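Local coordinates for Roadblock/LAMTOR2 domain-containing protein (Streptomyces avermitilis, PDB 3LEQ) that is of unknown function but, as a Roadblock/LC7-domain protein, probably works through protein-protein contacts, perhaps as a partner of a small GTPase, at residues G11-D14 with E18-H21; A90-L95 with Y107-L112. All blocks are in the same frame, centred on the assembly; numbering follows the deposited sequence. Where two conformers were deposited one is given.

Contacts 1 and 2 lie with their centres about 10 Å apart on one antiparallel sheet, where strands 19-26 and 90-96 are neighbours. They follow each other along the chain: contact 1 joins helix 4-15 to strand 19-26, and contact 2, which starts only after contact 1 has closed, joins strand 90-96 to helix 102-115. Direct evidence of their junction comes from Asp-20 N and Leu-95 O at 2.8 Å, a probable hydrogen bond, and, in the conformer given for Leu-112, from Leu-12 CD2 touching Leu-112 CD2 at 3.8 Å. The first and last helices of the chain thus pack on the same face of the sheet, over its central strands.

Contact 1 of 2, residues G11-D14 with E18-H21; sequences GLVD and EVDH
Val-13 brings both of its methyl groups down on the backbone of strand residues 19-21, and it carries the contact in nearly equal measure with Val-19. With CG1 anti to the backbone N (chi1 167°), that methyl reaches the carbonyl O of Asp-20 at 3.4 Å. CG2, anti to the carbonyl carbon, lies 3.9 Å from CA of His-21 and also meets a side chain, since Val-19 CG1 is 4.0 Å from this CG2. The main chains are correspondingly close, with CA of Val-13 and CA of Val-19 separated by 5.3 Å. No hydrogen bond links 11-14 to 18-21, so the close fit is one of methyl groups against methyls and backbone.

Toward the interior, the CB of Val-19 points at the helix, and its CG1 also takes Leu-12 CD2 at 4.2 Å. Leu-12 and Val-19 are both buried. Each of them also touches Val-94, while Val-105 touches Val-19 and Leu-112 touches Leu-12, both from helix 102-115.

The looser part is confined to the side chains of Asp-20 and His-21, whose backbone belongs to the tight fit under Val-13. CB of Asp-20 and CB of His-21 point away from the helix, and both residues are partly exposed. The His-21 ring lies with one face over Asp-20 CB, 4.0 Å above the ring plane and offset toward the rim, and it stacks with Phe-38.

The backbone here is irregular: Asp-20 has a helix-like psi of -44° where an extended strand would have a large positive value. Asp-20 and His-21 both face Leu-95, which defines a classic beta bulge, set at the start of the strand where the chain, on leaving helix 4-15, turns into the sheet of the Roadblock/LC7 fold.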
# COMPACT_ATOMS: atom_id res chain seq x y z
N GLY A 11 10.90 -3.32 -2.31
CA GLY A 11 11.30 -4.61 -1.77
C GLY A 11 10.11 -5.49 -1.44
O GLY A 11 10.10 -6.67 -1.78
N LEU A 12 9.10 -4.91 -0.79
CA LEU A 12 7.84 -5.63 -0.53
C LEU A 12 7.24 -6.15 -1.85
O LEU A 12 6.87 -7.32 -1.94
CB LEU A 12 6.83 -4.73 0.17
CG LEU A 12 5.43 -5.29 0.36
CD1 LEU A 12 5.43 -6.34 1.47
CD2 LEU A 12 4.42 -4.18 0.67
N VAL A 13 7.14 -5.28 -2.84
CA VAL A 13 6.53 -5.65 -4.13
C VAL A 13 7.34 -6.76 -4.82
O VAL A 13 6.77 -7.70 -5.40
CB VAL A 13 6.39 -4.43 -5.07
CG1 VAL A 13 6.06 -4.86 -6.51
CG2 VAL A 13 5.35 -3.46 -4.54
N ASP A 14 8.67 -6.65 -4.76
CA ASP A 14 9.57 -7.61 -5.40
C ASP A 14 9.53 -9.00 -4.75
O ASP A 14 9.48 -10.00 -5.46
CB ASP A 14 11.01 -7.06 -5.46
CG ASP A 14 11.25 -6.18 -6.70
OD1 ASP A 14 10.26 -5.73 -7.32
OD2 ASP A 14 12.44 -5.94 -7.05
N GLU A 18 2.16 -11.89 -4.17
CA GLU A 18 0.78 -11.44 -3.98
C GLU A 18 0.62 -9.93 -4.11
O GLU A 18 -0.48 -9.45 -4.35
CB GLU A 18 0.26 -11.86 -2.60
CG GLU A 18 -0.13 -13.32 -2.47
CD GLU A 18 1.04 -14.22 -2.09
OE1 GLU A 18 0.78 -15.39 -1.78
OE2 GLU A 18 2.20 -13.76 -2.10
N VAL A 19 1.70 -9.17 -3.95
CA VAL A 19 1.61 -7.71 -3.88
C VAL A 19 2.05 -7.14 -5.23
O VAL A 19 3.12 -7.46 -5.71
CB VAL A 19 2.48 -7.13 -2.75
CG1 VAL A 19 2.51 -5.62 -2.81
CG2 VAL A 19 1.97 -7.59 -1.39
N ASP A 20 1.19 -6.34 -5.85
CA ASP A 20 1.49 -5.71 -7.13
C ASP A 20 2.09 -4.28 -7.00
O ASP A 20 3.05 -3.93 -7.71
CB ASP A 20 0.25 -5.70 -8.01
CG ASP A 20 -0.05 -7.06 -8.65
OD1 ASP A 20 0.81 -7.99 -8.63
OD2 ASP A 20 -1.16 -7.20 -9.19
N HIS A 21 1.52 -3.45 -6.12
CA HIS A 21 1.98 -2.08 -5.91
C HIS A 21 1.79 -1.70 -4.46
O HIS A 21 0.95 -2.29 -3.78
CB HIS A 21 1.22 -1.06 -6.79
CG HIS A 21 1.11 -1.45 -8.23
ND1 HIS A 21 2.21 -1.47 -9.07
CD2 HIS A 21 0.05 -1.81 -8.98
CE1 HIS A 21 1.82 -1.86 -10.28
NE2 HIS A 21 0.52 -2.07 -10.25

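Contact 2 of 2, residues A90-L95 with Y107-L112; sequences AHLVVL and YQMNML
Leu-112 N donates to Gln-108 O over 2.9 Å, a regular helical bond that fixes the turn from which Leu-112 and Met-109 reach Leu-92 and Val-94. No hydrogen bond crosses to strand 90-95; the contact rests on apolar side chains, with one methyl also against a backbone carbonyl O. Met-109, a selenomethionine introduced in place of methionine, fills the middle. Its CB lies 3.8 Å from Leu-92 CD2, and the chain then bends at chi3 (67°), which brings CE back to the same leucine, 3.9 Å from Leu-92 CG and 3.8 Å from Leu-92 O. The two side chains cross obliquely. Val-94 slides past Met-109 in the opposite direction, with CB 4.0 Å from SE, although Val-94 has a second conformer and this detail is less certain.

Segments 90-95 and 107-112, their axes 10.3 Å apart at 147°, run roughly antiparallel. Helix 4-15 shares this face, whereas CB of Val-93 points away and its side chain touches helix 40-55, giving the alpha/beta/alpha sandwich of the Roadblock/LC7 fold. Leu-92 CD2 also meets Leu-112 CD2 at 3.9 Å in the conformer given, the side chains crossing near a right angle. Shortening Leu-92 to an alanine would take away CD1 and CD2 and is likely to leave a gap between strand and helix, where Met-109 and Leu-112 now meet CD2. Leu-9 of helix 4-15 touches both leucines, and Ile-82 and Thr-84 of the next strand touch Met-109.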
# COMPACT_ATOMS: atom_id res chain seq x y z
N ALA A 90 0.49 8.71 8.64
CA ALA A 90 0.55 8.05 7.33
C ALA A 90 -0.16 6.70 7.28
O ALA A 90 -0.37 6.05 8.30
CB ALA A 90 2.03 7.86 6.89
N HIS A 91 -0.47 6.27 6.07
CA HIS A 91 -1.05 4.96 5.84
C HIS A 91 -0.30 4.23 4.72
O HIS A 91 0.08 4.85 3.71
CB HIS A 91 -2.52 5.08 5.45
CG HIS A 91 -3.42 5.39 6.60
ND1 HIS A 91 -3.64 6.67 7.06
CD2 HIS A 91 -4.16 4.57 7.40
CE1 HIS A 91 -4.48 6.63 8.08
NE2 HIS A 91 -4.81 5.37 8.30
N LEU A 92 -0.09 2.93 4.91
CA LEU A 92 0.46 2.09 3.87
C LEU A 92 -0.71 1.53 3.07
O LEU A 92 -1.70 1.01 3.66
CB LEU A 92 1.25 0.91 4.51
CG LEU A 92 1.76 -0.18 3.55
CD1 LEU A 92 2.81 0.38 2.57
CD2 LEU A 92 2.35 -1.37 4.37
N VAL A 93 -0.62 1.60 1.74
CA VAL A 93 -1.71 1.12 0.91
C VAL A 93 -1.13 0.17 -0.12
O VAL A 93 -0.17 0.50 -0.78
CB VAL A 93 -2.46 2.27 0.19
CG1 VAL A 93 -3.66 1.73 -0.55
CG2 VAL A 93 -2.88 3.41 1.18
N VAL A 94 -1.74 -0.99 -0.26
CA VAL A 94 -1.23 -2.01 -1.17
C VAL A 94 -2.33 -2.46 -2.12
O VAL A 94 -3.51 -2.54 -1.70
CB VAL A 94 -0.69 -3.22 -0.36
CG1 VAL A 94 -0.72 -4.52 -1.17
CG2 VAL A 94 0.74 -2.93 0.15
N LEU A 95 -1.95 -2.76 -3.36
CA LEU A 95 -2.82 -3.46 -4.32
C LEU A 95 -2.27 -4.88 -4.51
O LEU A 95 -1.08 -5.06 -4.81
CB LEU A 95 -2.91 -2.74 -5.66
CG LEU A 95 -3.72 -1.43 -5.70
CD1 LEU A 95 -3.55 -0.74 -7.04
CD2 LEU A 95 -5.23 -1.66 -5.40
N TYR A 107 0.33 -9.95 7.00
CA TYR A 107 1.55 -10.23 7.76
C TYR A 107 2.74 -9.48 7.16
O TYR A 107 3.49 -8.82 7.86
CB TYR A 107 1.83 -11.76 7.78
CG TYR A 107 3.22 -12.08 8.29
CD1 TYR A 107 3.49 -12.12 9.66
CD2 TYR A 107 4.28 -12.29 7.40
CE1 TYR A 107 4.79 -12.39 10.12
CE2 TYR A 107 5.58 -12.55 7.85
CZ TYR A 107 5.82 -12.60 9.21
OH TYR A 107 7.10 -12.87 9.65
N GLN A 108 2.90 -9.57 5.85
CA GLN A 108 3.99 -8.84 5.17
C GLN A 108 3.93 -7.32 5.39
O GLN A 108 4.98 -6.66 5.63
CB GLN A 108 4.02 -9.16 3.67
CG GLN A 108 4.46 -10.59 3.35
CD GLN A 108 5.93 -10.83 3.60
OE1 GLN A 108 6.72 -9.89 3.77
NE2 GLN A 108 6.32 -12.10 3.61
N MSE A 109 2.73 -6.75 5.28
CA MSE A 109 2.54 -5.32 5.52
C MSE A 109 2.86 -4.96 6.97
O MSE A 109 3.51 -3.96 7.23
CB MSE A 109 1.10 -4.90 5.19
CG MSE A 109 0.75 -5.10 3.74
SE MSE A 109 -1.12 -4.71 3.38
CE MSE A 109 -1.18 -2.79 3.71
N ASN A 110 2.41 -5.79 7.91
CA ASN A 110 2.67 -5.56 9.34
C ASN A 110 4.18 -5.60 9.63
O ASN A 110 4.69 -4.77 10.39
CB ASN A 110 1.91 -6.59 10.20
CG ASN A 110 0.41 -6.29 10.33
OD1 ASN A 110 -0.05 -5.17 10.10
ND2 ASN A 110 -0.37 -7.32 10.69
N MSE A 111 4.90 -6.52 8.99
CA MSE A 111 6.37 -6.60 9.13
C MSE A 111 7.04 -5.37 8.53
O MSE A 111 8.01 -4.87 9.08
CB MSE A 111 6.92 -7.88 8.49
CG MSE A 111 6.47 -9.19 9.18
SE MSE A 111 6.87 -9.25 11.12
CE MSE A 111 5.06 -8.86 11.80
N LEU A 112 6.52 -4.89 7.41
CA LEU A 112 7.05 -3.68 6.76
C LEU A 112 6.90 -2.45 7.68
O LEU A 112 7.84 -1.67 7.85
CB LEU A 112 6.35 -3.43 5.42
CG LEU A 112 6.79 -2.19 4.63
CD1 LEU A 112 8.28 -2.20 4.38
CD2 LEU A 112 6.01 -2.02 3.33